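Long-range contact in putative polyketide cyclase (Bacillus cereus, PDB 3K0Z), which is of unknown function but has a SnoaL-like domain of the NTF2 clan and may act as a polyketide cyclase: residues T67-R72 against H142-L147. Numbering follows the deposited sequence.
Sequences TLPKGR and HLEDNL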
loop_
_atom_site.group_PDB
_atom_site.type_symbol
_atom_site.label_atom_id
_atom_site.label_comp_id
_atom_site.label_asym_id
_atom_site.label_seq_id
_atom_site.Cartn_x
_atom_site.Cartn_y
_atom_site.Cartn_z
ATOM N N THR A 67 6.009 -8.950 5.403
ATOM C CA THR A 67 6.347 -8.870 3.984
ATOM C C THR A 67 7.841 -8.508 3.852
ATOM O O THR A 67 8.215 -7.486 3.304
ATOM C CB THR A 67 5.458 -7.805 3.342
ATOM O OG1 THR A 67 5.614 -6.580 4.064
ATOM C CG2 THR A 67 3.950 -8.193 3.362
ATOM N N LEU A 68 8.684 -9.401 4.346
ATOM C CA LEU A 68 10.073 -9.094 4.600
ATOM C C LEU A 68 10.817 -9.135 3.291
ATOM O O LEU A 68 10.770 -10.158 2.635
ATOM C CB LEU A 68 10.563 -10.132 5.604
ATOM C CG LEU A 68 11.786 -9.982 6.459
ATOM C CD1 LEU A 68 11.727 -8.701 7.367
ATOM C CD2 LEU A 68 11.916 -11.299 7.248
ATOM N N PRO A 69 11.439 -8.008 2.849
ATOM C CA PRO A 69 12.252 -8.059 1.623
ATOM C C PRO A 69 13.323 -9.155 1.657
ATOM O O PRO A 69 13.798 -9.526 2.746
ATOM C CB PRO A 69 12.886 -6.673 1.579
ATOM C CG PRO A 69 11.933 -5.805 2.274
ATOM C CD PRO A 69 11.408 -6.643 3.396
ATOM N N LYS A 70 13.650 -9.738 0.491
ATOM C CA LYS A 70 14.646 -10.824 0.487
ATOM C C LYS A 70 15.935 -10.201 1.001
ATOM O O LYS A 70 16.300 -9.084 0.579
ATOM C CB LYS A 70 14.883 -11.444 -0.903
ATOM N N GLY A 71 16.571 -10.895 1.941
ATOM C CA GLY A 71 17.825 -10.437 2.521
ATOM C C GLY A 71 17.672 -9.634 3.808
ATOM O O GLY A 71 18.641 -9.480 4.558
ATOM N N ARG A 72 16.481 -9.105 4.073
ATOM C CA ARG A 72 16.292 -8.335 5.288
ATOM C C ARG A 72 16.015 -9.296 6.446
ATOM O O ARG A 72 15.143 -10.131 6.341
ATOM C CB ARG A 72 15.131 -7.365 5.162
ATOM C CG ARG A 72 15.044 -6.494 6.368
ATOM C CD ARG A 72 13.869 -5.630 6.315
ATOM N NE ARG A 72 14.062 -4.601 5.312
ATOM C CZ ARG A 72 13.247 -3.587 5.102
ATOM N NH1 ARG A 72 12.172 -3.418 5.850
ATOM N NH2 ARG A 72 13.529 -2.709 4.138
ATOM N N HIS A 142 4.187 -4.088 3.934
ATOM C CA HIS A 142 4.630 -2.922 3.212
ATOM C C HIS A 142 5.227 -3.313 1.880
ATOM O O HIS A 142 5.646 -4.471 1.654
ATOM C CB HIS A 142 5.679 -2.192 4.061
ATOM C CG HIS A 142 6.932 -2.978 4.271
ATOM N ND1 HIS A 142 8.061 -2.796 3.501
ATOM C CD2 HIS A 142 7.227 -3.968 5.149
ATOM C CE1 HIS A 142 9.007 -3.618 3.915
ATOM N NE2 HIS A 142 8.524 -4.348 4.908
ATOM N N LEU A 143 5.275 -2.337 0.989
ATOM C CA LEU A 143 5.853 -2.554 -0.359
ATOM C C LEU A 143 6.473 -1.262 -0.860
ATOM O O LEU A 143 5.849 -0.197 -0.759
ATOM C CB LEU A 143 4.715 -3.008 -1.262
ATOM C CG LEU A 143 4.933 -3.879 -2.464
ATOM C CD1 LEU A 143 5.958 -5.010 -2.242
ATOM C CD2 LEU A 143 3.529 -4.408 -2.850
ATOM N N GLU A 144 7.712 -1.350 -1.321
ATOM C CA GLU A 144 8.440 -0.207 -1.879
ATOM C C GLU A 144 8.514 -0.510 -3.338
ATOM O O GLU A 144 8.595 -1.689 -3.713
ATOM C CB GLU A 144 9.847 -0.111 -1.298
ATOM C CG GLU A 144 9.900 0.251 0.185
ATOM C CD GLU A 144 9.517 -0.892 1.121
ATOM O OE1 GLU A 144 10.216 -1.919 1.099
ATOM O OE2 GLU A 144 8.534 -0.719 1.890
ATOM N N ASP A 145 8.474 0.507 -4.181
ATOM C CA ASP A 145 8.512 0.257 -5.647
ATOM C C ASP A 145 9.972 0.029 -6.070
ATOM O O ASP A 145 10.600 0.882 -6.667
ATOM C CB ASP A 145 7.814 1.415 -6.394
ATOM C CG ASP A 145 7.675 1.170 -7.890
ATOM O OD1 ASP A 145 8.057 0.083 -8.368
ATOM O OD2 ASP A 145 7.177 2.083 -8.579
ATOM N N ASN A 146 10.481 -1.166 -5.727
ATOM C CA ASN A 146 11.893 -1.509 -5.919
ATOM C C ASN A 146 12.297 -1.679 -7.381
ATOM O O ASN A 146 13.435 -1.421 -7.726
ATOM C CB ASN A 146 12.285 -2.761 -5.112
ATOM C CG ASN A 146 12.197 -2.552 -3.589
ATOM O OD1 ASN A 146 11.491 -3.308 -2.908
ATOM N ND2 ASN A 146 12.885 -1.525 -3.063
ATOM N N LEU A 147 11.375 -2.110 -8.231
ATOM C CA LEU A 147 11.683 -2.220 -9.655
ATOM C C LEU A 147 12.009 -0.798 -10.211
ATOM O O LEU A 147 13.021 -0.602 -10.903
ATOM C CB LEU A 147 10.502 -2.883 -10.396
ATOM C CG LEU A 147 10.680 -3.234 -11.874
ATOM C CD1 LEU A 147 11.851 -4.173 -12.085
ATOM C CD2 LEU A 147 9.388 -3.846 -12.466
HETATM O O HOH W 1 7.937 -5.961 0.982
#
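His142 reaches from its strand to Thr67, Pro69 and Arg72 of the loop. Its chi1 of 65° sets CG between the backbone N and the carbonyl carbon. Beyond CB and CG the ring divides. His142 CD2 passes Thr67 OG1 at 3.3 Å, while the same hydroxyl oxygen accepts the backbone N-H of His142 in a nearly straight bond, His142 N to Thr67 OG1 2.9 Å at 164°. On the other branch His142 ND1 donates to OE2 of Glu144 over 2.7 Å; OE2 lies close to the ring plane and accepts the N-H with its syn lone pair. At the tip, His142 CE1 meets Arg72 NH1 at 3.7 Å and also touches Pro69 CD. Arg72 and the imidazole come tip to tip with their planes 14° apart, and Pro69 CG sits over the centre of one face of the guanidinium. NE2 is hydrogen-bonded to OD2 of Asp65, so a carboxylate holds each ring nitrogen, fixing the ring's rotation. A water bridges Thr67 O and His142 O, 2.8 Å from each.

Outside the contact, Arg72 NE forms a salt bridge with a bound cyclohexylaminoethanesulfonic acid, probably from the crystallisation liquor, which may mark a pocket. The contact joins the loop between strand 63-65 and helix 76-87 to the end of strand 136-144, just before helix 146-152, with strand 120-133 alongside His142 and Glu144.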